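Local coordinates for protein HI_1472 (Haemophilus influenzae, PDB 3PSH) that binds molybdate and tungstate in the periplasm and serves a low-affinity ABC transporter that imports molybdate, at residues Asp86-Thr91 and Val105-Val110. Residues are numbered along the deposited sequence; the frame is centred on the assembly and turned at random.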
loop_
_atom_site.group_PDB
_atom_site.type_symbol
_atom_site.label_atom_id
_atom_site.label_comp_id
_atom_site.label_asym_id
_atom_site.label_seq_id
_atom_site.Cartn_x
_atom_site.Cartn_y
_atom_site.Cartn_z
ATOM N N ASP A 86 -7.367 23.431 2.822
ATOM C CA ASP A 86 -8.163 23.646 1.600
ATOM C C ASP A 86 -8.731 22.352 0.975
ATOM O O ASP A 86 -9.603 22.398 0.095
ATOM C CB ASP A 86 -7.393 24.514 0.584
ATOM C CG ASP A 86 -5.936 24.076 0.329
ATOM O OD1 ASP A 86 -5.512 22.964 0.770
ATOM O OD2 ASP A 86 -5.116 24.854 -0.285
ATOM N N VAL A 87 -8.244 21.193 1.473
ATOM C CA VAL A 87 -8.818 19.877 1.085
ATOM C C VAL A 87 -8.383 18.860 2.128
ATOM O O VAL A 87 -7.318 19.062 2.681
ATOM C CB VAL A 87 -8.266 19.451 -0.355
ATOM C CG1 VAL A 87 -6.709 19.272 -0.351
ATOM C CG2 VAL A 87 -9.078 18.250 -0.966
ATOM N N VAL A 88 -9.156 17.784 2.323
ATOM C CA VAL A 88 -8.819 16.600 3.171
ATOM C C VAL A 88 -8.958 15.411 2.255
ATOM O O VAL A 88 -10.049 15.207 1.649
ATOM C CB VAL A 88 -9.786 16.451 4.343
ATOM C CG1 VAL A 88 -9.453 15.262 5.271
ATOM C CG2 VAL A 88 -9.665 17.786 5.238
ATOM N N PHE A 89 -7.889 14.629 2.209
ATOM C CA PHE A 89 -7.953 13.300 1.589
ATOM C C PHE A 89 -8.289 12.327 2.672
ATOM O O PHE A 89 -7.709 12.392 3.718
ATOM C CB PHE A 89 -6.584 12.877 1.041
ATOM C CG PHE A 89 -6.178 13.642 -0.194
ATOM C CD1 PHE A 89 -6.431 13.101 -1.499
ATOM C CD2 PHE A 89 -5.518 14.859 -0.058
ATOM C CE1 PHE A 89 -6.026 13.870 -2.673
ATOM C CE2 PHE A 89 -5.097 15.580 -1.216
ATOM C CZ PHE A 89 -5.326 15.023 -2.493
ATOM N N VAL A 90 -9.278 11.482 2.379
ATOM C CA VAL A 90 -9.644 10.418 3.340
ATOM C C VAL A 90 -9.508 9.075 2.630
ATOM O O VAL A 90 -9.595 9.014 1.383
ATOM C CB VAL A 90 -11.099 10.609 3.919
ATOM C CG1 VAL A 90 -11.128 12.001 4.655
ATOM C CG2 VAL A 90 -12.241 10.435 2.861
ATOM N N THR A 91 -9.444 7.980 3.411
ATOM C CA THR A 91 -9.510 6.613 2.815
ATOM C C THR A 91 -10.965 6.307 2.375
ATOM O O THR A 91 -11.957 6.762 2.965
ATOM C CB THR A 91 -8.966 5.624 3.830
ATOM O OG1 THR A 91 -8.616 4.377 3.186
ATOM C CG2 THR A 91 -9.874 5.439 5.029
ATOM N N VAL A 105 -18.364 21.482 7.733
ATOM C CA VAL A 105 -17.599 22.710 7.989
ATOM C C VAL A 105 -17.022 23.191 6.638
ATOM O O VAL A 105 -16.129 24.035 6.653
ATOM C CB VAL A 105 -16.594 22.649 9.188
ATOM C CG1 VAL A 105 -17.414 22.432 10.469
ATOM C CG2 VAL A 105 -15.583 21.513 8.960
ATOM N N ASN A 106 -17.559 22.672 5.529
ATOM C CA ASN A 106 -17.369 23.229 4.173
ATOM C C ASN A 106 -15.887 23.025 3.689
ATOM O O ASN A 106 -15.226 23.850 2.973
ATOM C CB ASN A 106 -17.639 24.772 4.138
ATOM C CG ASN A 106 -18.905 25.129 4.873
ATOM O OD1 ASN A 106 -19.907 24.387 4.790
ATOM N ND2 ASN A 106 -18.898 26.291 5.523
ATOM N N ILE A 107 -15.289 21.897 4.080
ATOM C CA ILE A 107 -13.968 21.648 3.585
ATOM C C ILE A 107 -14.144 20.477 2.569
ATOM O O ILE A 107 -14.781 19.465 2.919
ATOM C CB ILE A 107 -13.031 21.163 4.666
ATOM C CG1 ILE A 107 -12.751 22.251 5.713
ATOM C CG2 ILE A 107 -11.712 20.814 4.093
ATOM C CD1 ILE A 107 -12.247 21.574 7.039
ATOM N N PRO A 108 -13.610 20.623 1.349
ATOM C CA PRO A 108 -13.770 19.553 0.308
ATOM C C PRO A 108 -13.039 18.273 0.826
ATOM O O PRO A 108 -11.981 18.344 1.447
ATOM C CB PRO A 108 -13.024 20.135 -0.949
ATOM C CG PRO A 108 -12.889 21.609 -0.604
ATOM C CD PRO A 108 -12.814 21.755 0.853
ATOM N N VAL A 109 -13.620 17.128 0.485
ATOM C CA VAL A 109 -13.064 15.832 0.859
ATOM C C VAL A 109 -12.853 14.980 -0.421
ATOM O O VAL A 109 -13.749 14.920 -1.277
ATOM C CB VAL A 109 -14.151 15.062 1.683
ATOM C CG1 VAL A 109 -13.750 13.490 1.865
ATOM C CG2 VAL A 109 -14.313 15.663 3.063
ATOM N N VAL A 110 -11.692 14.334 -0.503
ATOM C CA VAL A 110 -11.379 13.536 -1.665
ATOM C C VAL A 110 -10.978 12.155 -1.132
ATOM O O VAL A 110 -10.014 12.037 -0.360
ATOM C CB VAL A 110 -10.160 14.071 -2.410
ATOM C CG1 VAL A 110 -9.739 13.131 -3.643
ATOM C CG2 VAL A 110 -10.492 15.439 -2.967
#
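V88 pairs with V109 and F89 with V110 in parallel register. V88 N donates to P108 O, and V88 O accepts V110 N at 2.8 Å. V90 N closes the ladder on V110 O at 2.9 Å, this donor lying 34° out of the V110 carbonyl plane. V109 CA-H leans weakly on V88 O, and F89 CA-H on V110 O.

On one face of the sheet, V110 sets CG1 anti to its backbone N (chi1 176°), which lays this methyl alongside F89, 3.9 Å from CE1. Its other branch, CG2, meets V87 CG2 at 3.7 Å. On the other face, the side chains of V90 and V109 cross at about a right angle, CG2 of V90 3.5 Å from CG1 of V109. Further back, I107 CG2 touches V88 CG2 at 3.8 Å, while the P108 ring closes its CD edge on D86 O at 3.4 Å.

Helix 96-103, the crossover of this right-handed beta-alpha-beta unit, covers the V88-V109 face, with I102 against V88, V109 and I107, and M98 against V90. On the F89-V110 face the ring of F151 meets that of F89. Strand 21-24 hydrogen-bonds the other edge of 87-91, which is thus an inner strand, while 109-112 is outermost in the four-stranded sheet of one lobe of this solute-binding protein. D86 OD2 and OD1 accept hydrogen bonds from N19 N and R20 N. Backbone bonds thus set the register while branched aliphatic side chains line both faces, joined by F89 and F151 on the V110 side, a largely apolar lobe core that stands back from the anion, V90 being about 14 Å from molybdate by its side chain.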